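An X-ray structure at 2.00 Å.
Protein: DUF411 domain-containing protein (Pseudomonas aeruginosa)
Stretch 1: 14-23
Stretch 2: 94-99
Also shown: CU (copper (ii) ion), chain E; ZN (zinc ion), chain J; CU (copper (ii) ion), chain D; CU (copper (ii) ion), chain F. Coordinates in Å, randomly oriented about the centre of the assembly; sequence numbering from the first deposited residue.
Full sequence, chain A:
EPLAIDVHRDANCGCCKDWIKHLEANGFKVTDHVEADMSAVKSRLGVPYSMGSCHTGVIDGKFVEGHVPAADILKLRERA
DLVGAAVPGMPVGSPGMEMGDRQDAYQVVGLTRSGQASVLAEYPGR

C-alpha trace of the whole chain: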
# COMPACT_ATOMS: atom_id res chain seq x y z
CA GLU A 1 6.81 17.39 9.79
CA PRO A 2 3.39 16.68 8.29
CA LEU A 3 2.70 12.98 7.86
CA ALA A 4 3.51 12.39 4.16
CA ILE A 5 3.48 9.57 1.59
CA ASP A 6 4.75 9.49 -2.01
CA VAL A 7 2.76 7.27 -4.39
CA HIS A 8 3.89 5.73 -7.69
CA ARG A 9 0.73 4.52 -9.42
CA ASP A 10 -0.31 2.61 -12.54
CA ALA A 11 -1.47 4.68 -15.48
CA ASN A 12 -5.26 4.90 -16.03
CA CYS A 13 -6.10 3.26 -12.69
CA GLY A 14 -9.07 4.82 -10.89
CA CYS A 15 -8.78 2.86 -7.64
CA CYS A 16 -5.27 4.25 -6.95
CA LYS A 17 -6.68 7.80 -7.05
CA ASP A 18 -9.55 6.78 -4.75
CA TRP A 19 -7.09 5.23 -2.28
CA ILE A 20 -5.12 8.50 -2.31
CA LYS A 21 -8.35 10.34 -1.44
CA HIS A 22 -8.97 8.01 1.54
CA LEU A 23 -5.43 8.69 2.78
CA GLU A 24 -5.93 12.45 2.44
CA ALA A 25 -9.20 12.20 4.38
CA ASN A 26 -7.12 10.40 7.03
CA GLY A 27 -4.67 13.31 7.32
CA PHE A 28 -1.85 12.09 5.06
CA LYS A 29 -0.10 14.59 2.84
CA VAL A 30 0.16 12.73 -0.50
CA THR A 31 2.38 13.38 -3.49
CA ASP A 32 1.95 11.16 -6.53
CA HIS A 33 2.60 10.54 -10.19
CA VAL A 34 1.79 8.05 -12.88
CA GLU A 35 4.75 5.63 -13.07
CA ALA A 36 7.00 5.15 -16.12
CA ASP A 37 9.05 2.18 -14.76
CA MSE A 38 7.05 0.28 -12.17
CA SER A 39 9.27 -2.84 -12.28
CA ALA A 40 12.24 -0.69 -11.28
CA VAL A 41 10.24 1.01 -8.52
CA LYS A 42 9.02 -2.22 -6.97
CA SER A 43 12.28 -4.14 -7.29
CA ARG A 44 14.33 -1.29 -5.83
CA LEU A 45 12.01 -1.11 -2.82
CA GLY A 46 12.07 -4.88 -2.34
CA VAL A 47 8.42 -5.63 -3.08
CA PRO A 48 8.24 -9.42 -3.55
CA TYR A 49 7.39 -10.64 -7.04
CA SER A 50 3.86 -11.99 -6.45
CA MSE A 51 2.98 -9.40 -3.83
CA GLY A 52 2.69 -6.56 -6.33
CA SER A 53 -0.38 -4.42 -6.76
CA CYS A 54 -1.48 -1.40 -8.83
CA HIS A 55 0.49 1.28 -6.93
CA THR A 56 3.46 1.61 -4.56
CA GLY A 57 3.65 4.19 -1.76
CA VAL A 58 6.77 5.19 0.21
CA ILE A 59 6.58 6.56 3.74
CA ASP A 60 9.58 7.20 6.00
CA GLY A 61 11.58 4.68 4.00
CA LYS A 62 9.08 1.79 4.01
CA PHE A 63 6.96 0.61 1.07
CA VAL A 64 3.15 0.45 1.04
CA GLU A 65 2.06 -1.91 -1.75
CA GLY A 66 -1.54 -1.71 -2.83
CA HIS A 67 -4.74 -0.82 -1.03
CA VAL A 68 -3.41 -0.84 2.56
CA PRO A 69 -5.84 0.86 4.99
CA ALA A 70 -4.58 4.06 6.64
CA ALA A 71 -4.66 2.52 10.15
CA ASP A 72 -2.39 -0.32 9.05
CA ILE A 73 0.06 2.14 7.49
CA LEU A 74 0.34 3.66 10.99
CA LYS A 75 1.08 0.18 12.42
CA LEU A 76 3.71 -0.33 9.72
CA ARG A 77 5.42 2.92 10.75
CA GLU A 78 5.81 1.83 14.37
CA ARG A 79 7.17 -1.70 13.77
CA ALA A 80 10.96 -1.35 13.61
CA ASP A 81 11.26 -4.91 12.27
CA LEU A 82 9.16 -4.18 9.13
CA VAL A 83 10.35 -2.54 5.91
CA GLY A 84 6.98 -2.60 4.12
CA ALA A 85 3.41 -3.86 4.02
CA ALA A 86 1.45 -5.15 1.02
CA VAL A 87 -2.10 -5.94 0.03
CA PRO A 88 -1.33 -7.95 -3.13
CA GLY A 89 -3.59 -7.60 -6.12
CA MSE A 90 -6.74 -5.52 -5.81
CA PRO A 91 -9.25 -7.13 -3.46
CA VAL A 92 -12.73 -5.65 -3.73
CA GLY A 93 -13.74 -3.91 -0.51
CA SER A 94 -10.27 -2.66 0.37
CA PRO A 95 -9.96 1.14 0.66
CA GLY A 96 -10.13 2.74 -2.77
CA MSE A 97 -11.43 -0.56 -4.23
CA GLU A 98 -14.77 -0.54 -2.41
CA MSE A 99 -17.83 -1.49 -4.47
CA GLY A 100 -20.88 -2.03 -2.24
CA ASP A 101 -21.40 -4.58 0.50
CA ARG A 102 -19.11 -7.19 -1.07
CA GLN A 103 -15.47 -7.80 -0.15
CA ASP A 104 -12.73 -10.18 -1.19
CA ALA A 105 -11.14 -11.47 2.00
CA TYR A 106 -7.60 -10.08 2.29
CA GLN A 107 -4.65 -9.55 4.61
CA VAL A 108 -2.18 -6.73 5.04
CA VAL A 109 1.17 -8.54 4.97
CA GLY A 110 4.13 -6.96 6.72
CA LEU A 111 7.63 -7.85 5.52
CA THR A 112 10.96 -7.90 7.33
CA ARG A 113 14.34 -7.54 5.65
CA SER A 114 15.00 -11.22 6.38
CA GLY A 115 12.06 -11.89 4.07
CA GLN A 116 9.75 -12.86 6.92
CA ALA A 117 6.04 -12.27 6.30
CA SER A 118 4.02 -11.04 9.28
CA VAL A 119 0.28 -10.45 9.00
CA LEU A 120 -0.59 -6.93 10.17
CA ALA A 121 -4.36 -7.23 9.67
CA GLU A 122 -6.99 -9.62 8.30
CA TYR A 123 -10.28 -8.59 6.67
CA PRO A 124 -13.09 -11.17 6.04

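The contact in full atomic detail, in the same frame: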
# COMPACT_ATOMS: atom_id res chain seq x y z
N GLY A 14 -8.19 3.97 -11.68
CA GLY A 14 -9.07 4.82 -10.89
C GLY A 14 -8.99 4.53 -9.41
O GLY A 14 -9.05 5.47 -8.60
N CYS A 15 -8.82 3.25 -9.05
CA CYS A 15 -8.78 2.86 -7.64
C CYS A 15 -7.59 3.48 -6.91
O CYS A 15 -7.70 3.84 -5.73
CB CYS A 15 -8.75 1.34 -7.51
SG CYS A 15 -7.54 0.63 -8.65
N CYS A 16 -6.43 3.60 -7.57
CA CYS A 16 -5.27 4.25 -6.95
C CYS A 16 -5.61 5.67 -6.51
O CYS A 16 -5.23 6.10 -5.42
CB CYS A 16 -4.07 4.29 -7.90
SG CYS A 16 -3.62 2.75 -8.76
N LYS A 17 -6.30 6.43 -7.37
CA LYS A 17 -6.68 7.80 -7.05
C LYS A 17 -7.69 7.85 -5.91
O LYS A 17 -7.65 8.77 -5.09
CB LYS A 17 -7.25 8.49 -8.30
CG LYS A 17 -6.21 8.75 -9.41
CD LYS A 17 -6.87 9.24 -10.72
N ASP A 18 -8.59 6.87 -5.85
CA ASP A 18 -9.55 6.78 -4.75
C ASP A 18 -8.83 6.46 -3.44
O ASP A 18 -9.12 7.06 -2.40
CB ASP A 18 -10.61 5.72 -5.08
CG ASP A 18 -11.80 5.69 -4.09
OD1 ASP A 18 -12.06 6.67 -3.38
OD2 ASP A 18 -12.50 4.68 -4.03
N TRP A 19 -7.89 5.52 -3.47
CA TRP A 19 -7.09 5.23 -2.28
C TRP A 19 -6.35 6.47 -1.78
O TRP A 19 -6.32 6.75 -0.57
CB TRP A 19 -6.12 4.10 -2.59
CG TRP A 19 -5.24 3.67 -1.50
CD1 TRP A 19 -5.58 2.92 -0.41
CD2 TRP A 19 -3.82 3.90 -1.40
NE1 TRP A 19 -4.46 2.67 0.37
CE2 TRP A 19 -3.37 3.25 -0.23
CE3 TRP A 19 -2.89 4.59 -2.19
CZ2 TRP A 19 -2.03 3.26 0.17
CZ3 TRP A 19 -1.54 4.60 -1.80
CH2 TRP A 19 -1.13 3.95 -0.63
N ILE A 20 -5.77 7.25 -2.70
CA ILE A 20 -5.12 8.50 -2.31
C ILE A 20 -6.12 9.42 -1.60
O ILE A 20 -5.78 10.08 -0.61
CB ILE A 20 -4.49 9.16 -3.55
CG1 ILE A 20 -3.27 8.35 -3.99
CG2 ILE A 20 -4.17 10.63 -3.29
CD1 ILE A 20 -2.64 8.82 -5.31
N LYS A 21 -7.38 9.45 -2.07
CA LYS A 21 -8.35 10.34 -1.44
C LYS A 21 -8.72 9.87 -0.04
O LYS A 21 -8.90 10.69 0.86
CB LYS A 21 -9.59 10.49 -2.34
CG LYS A 21 -9.32 11.42 -3.53
CD LYS A 21 -10.48 11.54 -4.52
CE LYS A 21 -11.67 12.26 -3.89
NZ LYS A 21 -12.74 12.62 -4.88
N HIS A 22 -8.76 8.55 0.19
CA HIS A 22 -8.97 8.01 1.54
C HIS A 22 -7.81 8.36 2.47
O HIS A 22 -8.03 8.63 3.66
CB HIS A 22 -9.16 6.49 1.48
CG HIS A 22 -10.47 6.04 0.92
ND1 HIS A 22 -11.45 5.47 1.70
CD2 HIS A 22 -10.96 6.08 -0.34
CE1 HIS A 22 -12.49 5.16 0.94
NE2 HIS A 22 -12.22 5.53 -0.30
N LEU A 23 -6.58 8.30 1.97
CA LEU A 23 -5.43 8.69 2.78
C LEU A 23 -5.51 10.16 3.16
O LEU A 23 -5.27 10.52 4.32
CB LEU A 23 -4.11 8.40 2.05
CG LEU A 23 -3.78 6.94 1.73
CD1 LEU A 23 -2.40 6.85 1.13
CD2 LEU A 23 -3.88 6.07 2.97
N SER A 94 -11.37 -3.38 -0.25
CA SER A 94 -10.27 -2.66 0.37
C SER A 94 -10.40 -1.17 0.06
O SER A 94 -11.10 -0.79 -0.89
CB SER A 94 -8.93 -3.23 -0.11
OG SER A 94 -8.73 -3.01 -1.50
N PRO A 95 -9.75 -0.31 0.84
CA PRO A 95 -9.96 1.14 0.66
C PRO A 95 -9.50 1.61 -0.71
O PRO A 95 -8.37 1.33 -1.14
CB PRO A 95 -9.14 1.79 1.78
CG PRO A 95 -8.81 0.68 2.74
CD PRO A 95 -8.89 -0.62 2.01
N GLY A 96 -10.37 2.35 -1.40
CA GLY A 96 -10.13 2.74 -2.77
C GLY A 96 -10.57 1.72 -3.80
O GLY A 96 -10.63 2.06 -4.98
N MSE A 97 -10.91 0.51 -3.37
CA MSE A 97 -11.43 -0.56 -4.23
C MSE A 97 -12.84 -0.95 -3.76
O MSE A 97 -13.32 -2.04 -4.05
CB MSE A 97 -10.50 -1.78 -4.20
CG MSE A 97 -9.31 -1.80 -5.25
SE MSE A 97 -9.94 -1.78 -7.12
CE MSE A 97 -10.91 -3.50 -7.00
N GLU A 98 -13.51 -0.10 -3.01
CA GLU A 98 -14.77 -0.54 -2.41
C GLU A 98 -15.90 -0.42 -3.44
O GLU A 98 -16.00 0.57 -4.17
CB GLU A 98 -15.08 0.23 -1.13
CG GLU A 98 -15.61 1.61 -1.32
CD GLU A 98 -14.55 2.64 -1.66
OE1 GLU A 98 -13.34 2.32 -1.82
OE2 GLU A 98 -14.98 3.79 -1.77
N MSE A 99 -16.72 -1.47 -3.52
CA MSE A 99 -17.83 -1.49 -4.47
C MSE A 99 -19.07 -2.15 -3.85
O MSE A 99 -19.45 -3.26 -4.23
CB MSE A 99 -17.42 -2.25 -5.74
CG MSE A 99 -16.23 -1.64 -6.46
SE MSE A 99 -15.68 -2.55 -8.05
CE MSE A 99 -14.10 -1.50 -8.35
CU CU E . -5.76 2.13 -8.95
ZN ZN J . -13.33 5.36 -1.98
CU CU D . -5.91 -0.10 -7.27
CU CU F . -8.18 -1.62 -8.75

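Metal ions can join segments of a chain that share no direct hydrogen bond, and the packing of a helix (14-23) against a loop (94-99) in this DUF411 domain-containing protein is a clear example. No hydrogen bond crosses between the two stretches. Coordination and close packing do the work, burying 338 Å² in all.

Two metals span the contact. The zinc ion is held from the helix by D18, whose OD1 and OD2 both lie 2.3 Å from ZN, and by H22, whose NE2 is 2.0 Å from ZN; the loop contributes E98, with OE2 at 2.3 Å from ZN. D18 and H22 are four residues apart, one helical turn, so both project toward the loop from the same side of the helix. E98 starts sideways, but its carboxylate end comes nearer. The shared cation also accounts for an otherwise unfavourable approach of acids, D18 OD2 standing 3.5 Å from E98 OE2. At the other site, a copper (chain F) lies 2.4 Å from C15 SG and 2.4 Å from M97 SE, the latter a selenomethionine. The sulfur of C15 is also 2.3 Å from the copper of chain D and 2.3 Å from that of chain E, which C16 binds as well through its N and SG. A soft thiolate suits such sharing, whereas carboxylates and imidazole are typical zinc ligands.

Packing adds to these two sites. A type II turn from S94 to M97, closed by a hydrogen bond from M97 N to S94 O of 2.8 Å, brings G96 onto the helix, where its CA is 4.0 Å from the CA of W19 and 3.6 Å from W19 N. Glycine fits on two counts: its phi of 87° and psi of -11° would jam a CB against the preceding carbonyl, and an ideal CB would sit 2.6 Å from W19 N, a clash. P95 precedes it in the turn, pointing toward the helix, its CB 4.3 Å from W19 CD1. The buried indole meets the P95 carbonyl at its edge, with CD1 3.3 Å from P95 O. Beside the copper site, C15 CB lies 3.9 Å from M97 CG, adding an apolar contact to the shared metal.

The imidazole of H22 combines both roles. G96 N lies over one face, 3.8 Å from H22 NE2, while E98 OE2 approaches the edge, 3.6 Å from the same nitrogen. Within the loop, a weak hydrogen bond from G96 N to E98 OE1, 3.0 Å long, links the turn to the zinc-binding glutamate.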